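PDB 7L5I: trimethylamine-N-oxide reductase from Haemophilus influenzae, which probably reduces S- or N-oxide substrates such as trimethylamine N-oxide at a molybdenum centre held by two pterin guanine dinucleotide cofactors. Local coordinates for residues A301-E304 with E305-L308; T281-Q285 with G286-K290. One frame throughout, in Å; residues are numbered along the deposited sequence.

Contact 1: residues A301-E304 with E305-L308; sequences AKFE and EYLL
Phe303 and Leu307, one turn apart on the short helix 300-307, form its tightly packed face. The Phe303 ring reaches Leu307 through CE2, 4.3 Å from CD2 of that leucine, and meets the Tyr306 ring obliquely, its CE1 4.2 Å from CD2 of Tyr306. With CG of Phe303 anti to the backbone N (chi1 172°), the ring lies forward along the helix, beside the next turn. Large apolar groups suit this face because it is buried: Leu276 of helix 271-284 touches both Phe303 and Leu307, and helix 359-372 also packs on both. Tyr306 is buried, and its OH finds a partner in Trp652 N.

The solvent side is looser and polar. Lys302, exposed, bends its chain at chi2 and chi4 and brings NZ to 3.0 Å from OE1 of Glu305, a salt bridge in which NZ meets that oxygen nearly along its C-O axis. On a separate, partly exposed flank next to helix 271-284, Glu304 and Leu308 run side by side, CD1 of Leu308 4.0 Å from OE1 of Glu304; Tyr300 OH holds the carboxylate through OE2.

Beneath the side chains, Leu307 N bonds to Phe303 O at 2.9 Å and Leu308 N to Glu304 O at 2.8 Å. Apolar residues on the buried side and charged ones outside make this short helix amphipathic, the salt bridge bracing its exposed side.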
loop_
_atom_site.group_PDB
_atom_site.type_symbol
_atom_site.label_atom_id
_atom_site.label_comp_id
_atom_site.label_asym_id
_atom_site.label_seq_id
_atom_site.Cartn_x
_atom_site.Cartn_y
_atom_site.Cartn_z
ATOM N N ALA A 301 17.119 -27.836 -11.022
ATOM C CA ALA A 301 18.418 -28.473 -10.767
ATOM C C ALA A 301 19.533 -27.445 -10.611
ATOM O O ALA A 301 20.442 -27.629 -9.789
ATOM C CB ALA A 301 18.767 -29.447 -11.894
ATOM N N LYS A 302 19.499 -26.365 -11.392
ATOM C CA LYS A 302 20.488 -25.304 -11.235
ATOM C C LYS A 302 20.347 -24.628 -9.882
ATOM O O LYS A 302 21.344 -24.324 -9.221
ATOM C CB LYS A 302 20.356 -24.284 -12.365
ATOM C CG LYS A 302 21.516 -23.311 -12.429
ATOM C CD LYS A 302 22.412 -23.620 -13.612
ATOM C CE LYS A 302 23.843 -23.138 -13.412
ATOM N NZ LYS A 302 24.774 -24.281 -13.148
ATOM N N PHE A 303 19.108 -24.415 -9.431
ATOM C CA PHE A 303 18.899 -23.853 -8.103
ATOM C C PHE A 303 19.403 -24.795 -7.018
ATOM O O PHE A 303 19.973 -24.356 -6.011
ATOM C CB PHE A 303 17.408 -23.547 -7.900
ATOM C CG PHE A 303 17.063 -23.144 -6.507
ATOM C CD1 PHE A 303 17.441 -21.907 -6.023
ATOM C CD2 PHE A 303 16.349 -23.979 -5.690
ATOM C CE1 PHE A 303 17.123 -21.531 -4.744
ATOM C CE2 PHE A 303 16.052 -23.620 -4.388
ATOM C CZ PHE A 303 16.432 -22.384 -3.926
ATOM N N GLU A 304 19.166 -26.098 -7.179
ATOM C CA GLU A 304 19.557 -27.035 -6.139
ATOM C C GLU A 304 21.069 -27.035 -5.935
ATOM O O GLU A 304 21.540 -27.254 -4.815
ATOM C CB GLU A 304 19.064 -28.444 -6.473
ATOM C CG GLU A 304 19.052 -29.361 -5.255
ATOM C CD GLU A 304 18.717 -30.813 -5.586
ATOM O OE1 GLU A 304 19.570 -31.475 -6.211
ATOM O OE2 GLU A 304 17.609 -31.298 -5.218
ATOM N N GLU A 305 21.839 -26.780 -6.991
ATOM C CA GLU A 305 23.287 -26.678 -6.833
ATOM C C GLU A 305 23.660 -25.536 -5.896
ATOM O O GLU A 305 24.638 -25.623 -5.149
ATOM C CB GLU A 305 23.960 -26.456 -8.184
ATOM C CG GLU A 305 23.909 -27.628 -9.123
ATOM C CD GLU A 305 24.848 -27.452 -10.301
ATOM O OE1 GLU A 305 24.818 -26.371 -10.935
ATOM O OE2 GLU A 305 25.632 -28.387 -10.576
ATOM N N TYR A 306 22.919 -24.432 -5.961
ATOM C CA TYR A 306 23.137 -23.328 -5.026
ATOM C C TYR A 306 22.709 -23.730 -3.626
ATOM O O TYR A 306 23.417 -23.497 -2.638
ATOM C CB TYR A 306 22.354 -22.099 -5.504
ATOM C CG TYR A 306 22.275 -20.962 -4.504
ATOM C CD1 TYR A 306 23.355 -20.110 -4.306
ATOM C CD2 TYR A 306 21.100 -20.699 -3.807
ATOM C CE1 TYR A 306 23.284 -19.050 -3.408
ATOM C CE2 TYR A 306 21.027 -19.642 -2.901
ATOM C CZ TYR A 306 22.117 -18.817 -2.723
ATOM O OH TYR A 306 22.046 -17.776 -1.847
ATOM N N LEU A 307 21.541 -24.350 -3.525
ATOM C CA LEU A 307 21.002 -24.762 -2.239
ATOM C C LEU A 307 21.939 -25.715 -1.521
ATOM O O LEU A 307 22.052 -25.674 -0.289
ATOM C CB LEU A 307 19.648 -25.429 -2.469
ATOM C CG LEU A 307 18.795 -25.759 -1.263
ATOM C CD1 LEU A 307 18.295 -24.492 -0.597
ATOM C CD2 LEU A 307 17.626 -26.614 -1.739
ATOM N N LEU A 308 22.604 -26.592 -2.266
ATOM C CA LEU A 308 23.485 -27.590 -1.668
ATOM C C LEU A 308 24.937 -27.147 -1.576
ATOM O O LEU A 308 25.778 -27.937 -1.142
ATOM C CB LEU A 308 23.431 -28.896 -2.467
ATOM C CG LEU A 308 22.090 -29.596 -2.534
ATOM C CD1 LEU A 308 22.232 -30.913 -3.283
ATOM C CD2 LEU A 308 21.568 -29.838 -1.140
#

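Contact 2: residues T281-Q285 with G286-K290; sequences TLVEQ and GKHDK
Val283 lays its CG2 methyl over the face of the His288 imidazole, 4.0 Å from the ring centroid and 12° off the normal, a CH-pi contact. His288 takes the crowded position for CG, between its backbone N and carbonyl carbon (chi1 63°), which turns the ring back over the helix end. Beside it, CD2 of Leu282 packs 3.7 Å from CB of Lys287, the two side chains crossing at about a right angle. The aliphatic chain of Lys287 lies along Gln285, whose OE1 is 3.3 Å from CE of Lys287, and also packs on helix 329-341.

The backbone sets these positions. Lys287 N bonds to Leu282 O at 2.8 Å, while Gly286 N reaches Val283 O at 3.1 Å from above the carbonyl plane. Gly286 has a positive phi of 62°, which a residue without CB adopts easily, and is the C' residue of a Schellman motif. Farther out, Leu368 and Leu372 of helix 359-372 cover Leu282, and OD1 of Asp289 caps Phe292 N at the start of the next helix.

Two carbonyls ending helix 271-284 thus find donors in the turn itself, and the methyl on its pi face lets polar His288 join the apolar packing begun by Leu282 and Lys287.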
loop_
_atom_site.group_PDB
_atom_site.type_symbol
_atom_site.label_atom_id
_atom_site.label_comp_id
_atom_site.label_asym_id
_atom_site.label_seq_id
_atom_site.Cartn_x
_atom_site.Cartn_y
_atom_site.Cartn_z
ATOM N N THR A 281 16.354 -28.503 4.147
ATOM C CA THR A 281 15.843 -29.594 4.968
ATOM C C THR A 281 14.917 -30.493 4.161
ATOM O O THR A 281 14.984 -31.724 4.282
ATOM C CB THR A 281 15.120 -29.045 6.200
ATOM O OG1 THR A 281 15.975 -28.149 6.921
ATOM C CG2 THR A 281 14.727 -30.195 7.156
ATOM N N LEU A 282 14.046 -29.911 3.315
ATOM C CA LEU A 282 13.189 -30.768 2.499
ATOM C C LEU A 282 14.022 -31.747 1.676
ATOM O O LEU A 282 13.676 -32.928 1.560
ATOM C CB LEU A 282 12.324 -29.942 1.559
ATOM C CG LEU A 282 11.284 -29.060 2.238
ATOM C CD1 LEU A 282 10.614 -28.239 1.153
ATOM C CD2 LEU A 282 10.290 -29.870 3.009
ATOM N N VAL A 283 15.076 -31.252 1.032
ATOM C CA VAL A 283 15.905 -32.112 0.188
ATOM C C VAL A 283 16.578 -33.181 1.038
ATOM O O VAL A 283 16.548 -34.372 0.704
ATOM C CB VAL A 283 16.936 -31.263 -0.587
ATOM C CG1 VAL A 283 17.875 -32.143 -1.362
ATOM C CG2 VAL A 283 16.223 -30.336 -1.546
ATOM N N GLU A 284 17.169 -32.764 2.167
ATOM C CA GLU A 284 17.889 -33.672 3.071
ATOM C C GLU A 284 17.001 -34.793 3.600
ATOM O O GLU A 284 17.493 -35.900 3.838
ATOM C CB GLU A 284 18.455 -32.839 4.225
ATOM C CG GLU A 284 19.225 -33.543 5.313
ATOM C CD GLU A 284 19.750 -32.552 6.360
ATOM O OE1 GLU A 284 19.035 -32.275 7.353
ATOM O OE2 GLU A 284 20.871 -32.027 6.167
ATOM N N GLN A 285 15.707 -34.531 3.780
ATOM C CA GLN A 285 14.749 -35.504 4.308
ATOM C C GLN A 285 13.850 -36.118 3.243
ATOM O O GLN A 285 12.910 -36.855 3.585
ATOM C CB GLN A 285 13.890 -34.857 5.387
ATOM C CG GLN A 285 14.742 -34.361 6.533
ATOM C CD GLN A 285 13.960 -33.966 7.763
ATOM O OE1 GLN A 285 12.735 -34.037 7.787
ATOM N NE2 GLN A 285 14.678 -33.551 8.804
ATOM N N GLY A 286 14.127 -35.861 1.969
ATOM C CA GLY A 286 13.319 -36.430 0.905
ATOM C C GLY A 286 11.879 -35.982 0.943
ATOM O O GLY A 286 10.980 -36.745 0.574
ATOM N N LYS A 287 11.630 -34.765 1.392
ATOM C CA LYS A 287 10.263 -34.278 1.535
ATOM C C LYS A 287 9.857 -33.345 0.409
ATOM O O LYS A 287 8.695 -32.940 0.353
ATOM C CB LYS A 287 10.089 -33.581 2.886
ATOM C CG LYS A 287 9.964 -34.554 4.070
ATOM C CD LYS A 287 10.039 -33.824 5.406
ATOM C CE LYS A 287 9.689 -34.752 6.622
ATOM N NZ LYS A 287 8.214 -35.056 6.620
ATOM N N HIS A 288 10.771 -33.007 -0.492
ATOM C CA HIS A 288 10.389 -32.227 -1.658
ATOM C C HIS A 288 9.784 -33.139 -2.722
ATOM O O HIS A 288 9.951 -34.362 -2.704
ATOM C CB HIS A 288 11.578 -31.457 -2.216
ATOM C CG HIS A 288 12.701 -32.307 -2.720
ATOM N ND1 HIS A 288 13.142 -33.440 -2.064
ATOM C CD2 HIS A 288 13.499 -32.161 -3.803
ATOM C CE1 HIS A 288 14.150 -33.964 -2.740
ATOM N NE2 HIS A 288 14.392 -33.203 -3.794
ATOM N N ASP A 289 9.043 -32.538 -3.640
ATOM C CA ASP A 289 8.278 -33.308 -4.631
ATOM C C ASP A 289 9.043 -33.273 -5.948
ATOM O O ASP A 289 8.879 -32.371 -6.773
ATOM C CB ASP A 289 6.867 -32.761 -4.761
ATOM C CG ASP A 289 5.940 -33.687 -5.549
ATOM O OD1 ASP A 289 6.425 -34.471 -6.394
ATOM O OD2 ASP A 289 4.720 -33.625 -5.311
ATOM N N LYS A 290 9.903 -34.279 -6.147
ATOM C CA LYS A 290 10.745 -34.294 -7.340
ATOM C C LYS A 290 9.914 -34.401 -8.609
ATOM O O LYS A 290 10.266 -33.806 -9.636
ATOM C CB LYS A 290 11.744 -35.455 -7.243
ATOM C CG LYS A 290 12.743 -35.281 -6.125
ATOM C CD LYS A 290 13.856 -36.325 -6.204
ATOM C CE LYS A 290 13.448 -37.618 -5.534
ATOM N NZ LYS A 290 14.652 -38.434 -5.210
#

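Overall arrangement
Contact 2 comes first along the chain, where helix 271-284 ends and the loop to helix 290-296 begins; contact 1 follows on helix 300-307. Their centres lie about 13 Å apart, on the same side of the chain's centre, contact 1 about 34 Å and contact 2 about 36 Å from it, between centres. They touch directly: CG2 of Val283 packs 4.0 Å from CD2 of Leu307, and OE2 of Glu304 lies 4.0 Å from NE2 of His288. Helix 359-372 packs against both. Together they bring helix 271-284 and helix 300-307, separated in sequence by helix 290-296, against each other in one outlying helical cluster, a structural part of the protein at its periphery.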